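Local coordinates for 50S ribosomal protein L16 arginine hydroxylase (Escherichia coli, PDB 4CCL) that catalyses the iron- and 2-oxoglutarate-dependent 3-hydroxylation of an arginine in ribosomal protein uL16, at residues I113-P118 / L192-N197; R52-Q57 / S80-A85. All blocks are in the same frame, centred on the assembly; numbering follows the deposited sequence.

Contact 1 (I113-P118 / L192-N197). With SO4 (sulfate ion), chain L.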
loop_
_atom_site.group_PDB
_atom_site.type_symbol
_atom_site.label_atom_id
_atom_site.label_comp_id
_atom_site.label_asym_id
_atom_site.label_seq_id
_atom_site.Cartn_x
_atom_site.Cartn_y
_atom_site.Cartn_z
ATOM N N ILE B 113 5.591 -32.062 4.628
ATOM C CA ILE B 113 6.020 -33.349 5.174
ATOM C C ILE B 113 7.427 -33.270 5.752
ATOM O O ILE B 113 8.308 -32.656 5.159
ATOM C CB ILE B 113 5.993 -34.455 4.094
ATOM C CG1 ILE B 113 4.594 -34.579 3.496
ATOM C CG2 ILE B 113 6.444 -35.794 4.672
ATOM C CD1 ILE B 113 4.462 -35.669 2.459
ATOM N N SER B 114 7.639 -33.890 6.908
ATOM C CA SER B 114 8.986 -33.979 7.459
ATOM C C SER B 114 9.399 -35.428 7.695
ATOM O O SER B 114 8.629 -36.222 8.234
ATOM C CB SER B 114 9.108 -33.175 8.758
ATOM O OG SER B 114 8.403 -33.795 9.820
ATOM N N PHE B 115 10.613 -35.771 7.277
ATOM C CA PHE B 115 11.201 -37.061 7.616
ATOM C C PHE B 115 12.344 -36.844 8.590
ATOM O O PHE B 115 13.266 -36.083 8.312
ATOM C CB PHE B 115 11.714 -37.792 6.372
ATOM C CG PHE B 115 12.555 -39.004 6.685
ATOM C CD1 PHE B 115 11.967 -40.181 7.122
ATOM C CD2 PHE B 115 13.932 -38.963 6.541
ATOM C CE1 PHE B 115 12.736 -41.293 7.411
ATOM C CE2 PHE B 115 14.707 -40.073 6.827
ATOM C CZ PHE B 115 14.108 -41.239 7.263
ATOM N N SER B 116 12.286 -37.515 9.734
ATOM C CA SER B 116 13.323 -37.353 10.744
ATOM C C SER B 116 13.899 -38.678 11.246
ATOM O O SER B 116 13.165 -39.604 11.582
ATOM C CB SER B 116 12.800 -36.520 11.919
ATOM O OG SER B 116 11.557 -37.016 12.386
ATOM N N VAL B 117 15.224 -38.754 11.289
ATOM C CA VAL B 117 15.927 -39.859 11.928
ATOM C C VAL B 117 15.934 -39.554 13.428
ATOM O O VAL B 117 15.664 -38.415 13.807
ATOM C CB VAL B 117 17.360 -39.963 11.386
ATOM C CG1 VAL B 117 17.337 -40.236 9.892
ATOM C CG2 VAL B 117 18.123 -38.691 11.687
ATOM N N PRO B 118 16.219 -40.557 14.284
ATOM C CA PRO B 118 16.144 -40.338 15.737
ATOM C C PRO B 118 16.919 -39.116 16.223
ATOM O O PRO B 118 18.071 -38.915 15.844
ATOM C CB PRO B 118 16.774 -41.610 16.305
ATOM C CG PRO B 118 16.444 -42.651 15.312
ATOM C CD PRO B 118 16.467 -41.976 13.966
ATOM N N LEU B 192 11.786 -40.746 17.540
ATOM C CA LEU B 192 12.321 -41.845 18.328
ATOM C C LEU B 192 12.803 -42.892 17.328
ATOM O O LEU B 192 13.996 -43.194 17.265
ATOM C CB LEU B 192 11.258 -42.402 19.275
ATOM C CG LEU B 192 10.724 -41.380 20.286
ATOM C CD1 LEU B 192 9.851 -42.047 21.340
ATOM C CD2 LEU B 192 11.870 -40.620 20.937
ATOM N N GLU B 193 11.868 -43.445 16.564
ATOM C CA GLU B 193 12.238 -44.260 15.417
ATOM C C GLU B 193 12.227 -43.368 14.180
ATOM O O GLU B 193 11.925 -42.179 14.279
ATOM C CB GLU B 193 11.294 -45.455 15.255
ATOM C CG GLU B 193 11.465 -46.536 16.320
ATOM C CD GLU B 193 10.445 -46.429 17.437
ATOM O OE1 GLU B 193 9.254 -46.713 17.183
ATOM O OE2 GLU B 193 10.832 -46.062 18.567
ATOM N N ASN B 194 12.584 -43.919 13.022
ATOM C CA ASN B 194 12.571 -43.150 11.780
ATOM C C ASN B 194 11.144 -42.717 11.491
ATOM O O ASN B 194 10.243 -43.548 11.418
ATOM C CB ASN B 194 13.088 -43.997 10.618
ATOM C CG ASN B 194 14.577 -43.835 10.384
ATOM O OD1 ASN B 194 15.271 -43.152 11.136
ATOM N ND2 ASN B 194 15.077 -44.473 9.331
ATOM N N ALA B 195 10.933 -41.421 11.296
ATOM C CA ALA B 195 9.578 -40.891 11.339
ATOM C C ALA B 195 9.162 -40.005 10.167
ATOM O O ALA B 195 9.966 -39.260 9.604
ATOM C CB ALA B 195 9.360 -40.162 12.639
HETATM N N MSE B 196 7.882 -40.107 9.820
HETATM C CA MSE B 196 7.257 -39.250 8.823
HETATM C C MSE B 196 6.094 -38.489 9.454
HETATM O O MSE B 196 5.203 -39.086 10.062
HETATM C CB MSE B 196 6.765 -40.081 7.636
HETATM C CG MSE B 196 7.885 -40.632 6.770
HETATM SE SE MSE B 196 8.494 -39.346 5.435
HETATM C CE MSE B 196 7.337 -39.888 3.966
ATOM N N ASN B 197 6.115 -37.168 9.319
ATOM C CA ASN B 197 5.047 -36.327 9.845
ATOM C C ASN B 197 4.401 -35.495 8.749
ATOM O O ASN B 197 5.087 -34.947 7.880
ATOM C CB ASN B 197 5.567 -35.416 10.960
ATOM C CG ASN B 197 5.450 -36.048 12.334
ATOM O OD1 ASN B 197 5.432 -35.351 13.348
ATOM N ND2 ASN B 197 5.365 -37.373 12.373
HETATM S S SO4 L . 7.945 -31.065 12.040
HETATM O O1 SO4 L . 7.018 -31.992 11.398
HETATM O O2 SO4 L . 7.264 -29.806 12.332
HETATM O O3 SO4 L . 8.425 -31.637 13.294
HETATM O O4 SO4 L . 9.068 -30.825 11.141
#
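Ser114 to Ser116 and Ala195 to Asn197 pair as antiparallel neighbours in the sheet of the JmjC domain, a member of the cupin double-stranded beta-helix class; the axes of the short segments approach to 4.8 Å. Two hydrogen-bonded pairs, Ser114 with Asn197 and Ser116 with Ala195, flank the non-hydrogen-bonded pair Phe115 with Met196. Four backbone hydrogen bonds join them, Asn197 N to Ser114 O measuring 2.9 Å. The sheet face of Phe115 and Met196 is apolar and is covered by Leu40 of helix 37-45. With CG anti to the backbone N (chi1 169°), the Phe115 ring reaches the other strand, its CD1 3.3 Å from Ala195 O and 4.0 Å from SE of Met196, here selenomethionine. Met196 SE also lies 3.7 Å from Phe115 CB. This is a Met-aromatic contact, SE standing oblique to the ring at 5.1 Å from its centroid. Farther out, Asn194 ND2 approaches the ring at its edge, 4.0 Å from Phe115 CZ, with amide and ring planes 72° apart. An alanine in place of Phe115 would probably leave a gap beside the selenium and uncover part of Leu40, while the backbone pairing could persist. The other face, with Ser114, Ser116, Ala195 and Asn197, looks toward the substrate-binding residues. Ser114 is itself assigned to substrate binding by inference, as is Arg140, whose NH1 bonds to Asn197 OD1. That oxygen also accepts from Trp142, and Asn197 ND2 donates to Gln135, bonds that probably fix the amide's rotation; ND2 also donates to Met196 O from above the carbonyl plane. A sulfate, probably from the crystallisation liquor, is held by Arg140 and by Ser114, whose OG donates to sulfate O1 at 2.8 Å.

Contact 2 (R52-Q57 / S80-A85); sequences RLVSHQ and SLLVQA
Strand pairing in the same antiparallel sheet of the catalytic domain joins Arg52, Leu53 and Val54 to Leu82, Leu81 and Ser80, the axes of the short strand segments running 152° apart. Arg52 with Leu82 and Val54 with Ser80 are hydrogen-bonded pairs; the straightest of their four bonds runs from Leu82 N to Arg52 O, 2.9 Å at 177°. Between them, the non-hydrogen-bonded pair Leu53 and Leu81 meets through one methyl, Leu53 CD2, which lies 4.0 Å from Leu81 CB and also rests against the Ser80 carbonyl. Leu81 CD1 in turn reaches back to Arg52 O at 3.5 Å. The opposite face carries Arg52, Val54, Ser80 and Leu82. Here Val54 CG2, anti to its own carbonyl carbon, meets Leu82 CD1 at 3.9 Å, a contact diagonal to the pairing, while the aliphatic CG of Arg52 passes Leu82 CB at 4.1 Å. Ser80 turns its hydroxyl to the next strand, where OG bonds to the carbonyl oxygen of Phe115, and Leu82 lies close to a sulfate, probably from the crystallisation liquor. This is consistent with strands from the N-terminal part of the chain extending one sheet of the double-stranded beta-helix fold of JmjC oxygenases.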
loop_
_atom_site.group_PDB
_atom_site.type_symbol
_atom_site.label_atom_id
_atom_site.label_comp_id
_atom_site.label_asym_id
_atom_site.label_seq_id
_atom_site.Cartn_x
_atom_site.Cartn_y
_atom_site.Cartn_z
ATOM N N ARG B 52 14.122 -28.034 3.018
ATOM C CA ARG B 52 15.273 -27.691 3.847
ATOM C C ARG B 52 15.701 -28.831 4.770
ATOM O O ARG B 52 14.893 -29.670 5.156
ATOM C CB ARG B 52 14.991 -26.421 4.657
ATOM C CG ARG B 52 13.683 -26.442 5.432
ATOM C CD ARG B 52 13.313 -25.042 5.912
ATOM N NE ARG B 52 13.498 -24.877 7.351
ATOM C CZ ARG B 52 13.364 -23.719 7.991
ATOM N NH1 ARG B 52 13.048 -22.621 7.316
ATOM N NH2 ARG B 52 13.548 -23.659 9.303
ATOM N N LEU B 53 16.984 -28.846 5.114
ATOM C CA LEU B 53 17.529 -29.783 6.080
ATOM C C LEU B 53 17.842 -29.044 7.367
ATOM O O LEU B 53 18.540 -28.027 7.359
ATOM C CB LEU B 53 18.808 -30.429 5.547
ATOM C CG LEU B 53 18.698 -31.836 4.964
ATOM C CD1 LEU B 53 20.080 -32.363 4.616
ATOM C CD2 LEU B 53 18.001 -32.763 5.942
ATOM N N VAL B 54 17.321 -29.558 8.475
ATOM C CA VAL B 54 17.633 -29.004 9.782
ATOM C C VAL B 54 18.351 -30.051 10.618
ATOM O O VAL B 54 17.792 -31.106 10.928
ATOM C CB VAL B 54 16.368 -28.539 10.525
ATOM C CG1 VAL B 54 16.744 -27.890 11.848
ATOM C CG2 VAL B 54 15.573 -27.572 9.663
ATOM N N SER B 55 19.597 -29.761 10.972
ATOM C CA SER B 55 20.377 -30.682 11.786
ATOM C C SER B 55 20.854 -29.984 13.049
ATOM O O SER B 55 21.025 -28.768 13.062
ATOM C CB SER B 55 21.568 -31.218 10.994
ATOM O OG SER B 55 22.362 -30.153 10.503
ATOM N N HIS B 56 21.050 -30.748 14.116
ATOM C CA HIS B 56 21.596 -30.185 15.344
ATOM C C HIS B 56 22.664 -31.088 15.949
ATOM O O HIS B 56 22.472 -32.294 16.102
ATOM C CB HIS B 56 20.489 -29.879 16.360
ATOM C CG HIS B 56 19.907 -31.093 17.010
ATOM N ND1 HIS B 56 20.432 -31.651 18.154
ATOM C CD2 HIS B 56 18.842 -31.863 16.672
ATOM C CE1 HIS B 56 19.719 -32.708 18.498
ATOM N NE2 HIS B 56 18.748 -32.856 17.612
ATOM N N GLN B 57 23.802 -30.487 16.269
ATOM C CA GLN B 57 24.912 -31.199 16.869
ATOM C C GLN B 57 25.151 -30.581 18.239
ATOM O O GLN B 57 25.523 -29.409 18.343
ATOM C CB GLN B 57 26.140 -31.088 15.958
ATOM C CG GLN B 57 27.481 -30.923 16.661
ATOM C CD GLN B 57 28.374 -32.136 16.529
ATOM O OE1 GLN B 57 29.148 -32.248 15.577
ATOM N NE2 GLN B 57 28.270 -33.055 17.483
ATOM N N SER B 80 16.618 -33.659 10.176
ATOM C CA SER B 80 15.302 -33.797 9.563
ATOM C C SER B 80 15.178 -33.051 8.236
ATOM O O SER B 80 15.698 -31.944 8.072
ATOM C CB SER B 80 14.212 -33.334 10.532
ATOM O OG SER B 80 12.927 -33.438 9.944
ATOM N N LEU B 81 14.464 -33.670 7.303
ATOM C CA LEU B 81 14.176 -33.078 6.004
ATOM C C LEU B 81 12.737 -32.577 5.969
ATOM O O LEU B 81 11.801 -33.343 6.196
ATOM C CB LEU B 81 14.400 -34.104 4.889
ATOM C CG LEU B 81 13.916 -33.708 3.492
ATOM C CD1 LEU B 81 14.616 -32.443 3.009
ATOM C CD2 LEU B 81 14.117 -34.853 2.508
ATOM N N LEU B 82 12.571 -31.289 5.690
ATOM C CA LEU B 82 11.250 -30.677 5.602
ATOM C C LEU B 82 10.924 -30.235 4.180
ATOM O O LEU B 82 11.676 -29.480 3.569
ATOM C CB LEU B 82 11.146 -29.476 6.545
ATOM C CG LEU B 82 11.101 -29.747 8.051
ATOM C CD1 LEU B 82 12.498 -29.806 8.653
ATOM C CD2 LEU B 82 10.251 -28.701 8.753
ATOM N N VAL B 83 9.795 -30.705 3.662
ATOM C CA VAL B 83 9.357 -30.343 2.320
ATOM C C VAL B 83 7.981 -29.679 2.339
ATOM O O VAL B 83 7.007 -30.257 2.824
ATOM C CB VAL B 83 9.316 -31.567 1.390
ATOM C CG1 VAL B 83 8.738 -31.181 0.037
ATOM C CG2 VAL B 83 10.708 -32.159 1.233
ATOM N N GLN B 84 7.918 -28.462 1.803
ATOM C CA GLN B 84 6.688 -27.674 1.773
ATOM C C GLN B 84 5.766 -28.075 0.628
ATOM O O GLN B 84 6.229 -28.447 -0.449
ATOM C CB GLN B 84 7.026 -26.188 1.629
ATOM C CG GLN B 84 7.876 -25.622 2.749
ATOM C CD GLN B 84 7.072 -25.328 3.998
ATOM O OE1 GLN B 84 5.872 -25.060 3.928
ATOM N NE2 GLN B 84 7.728 -25.380 5.151
ATOM N N ALA B 85 4.460 -27.990 0.876
ATOM C CA ALA B 85 3.431 -28.134 -0.159
ATOM C C ALA B 85 3.565 -29.378 -1.040
ATOM O O ALA B 85 3.548 -29.276 -2.267
ATOM C CB ALA B 85 3.378 -26.878 -1.024
#

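The two contacts lie in series along the chain, contact 2 closing before contact 1 opens, and their centres are 10 Å apart. They share one antiparallel sheet, in which strands 195-202, 108-116, 79-83 and 51-57 follow one another. Strands 108-116 and 79-83 are neighbours, so each contact lends one strand to the seam between them. There the backbones join by probable hydrogen bonds, Ile113 O to Val83 N and Phe115 O to Leu81 N, each 2.9 Å, and Ser116 CB packs on Ser80 OG. Residues distant in sequence thus form a continuous wall, whose face with Ser114, Ser80 and Leu82 borders the inferred substrate-binding region.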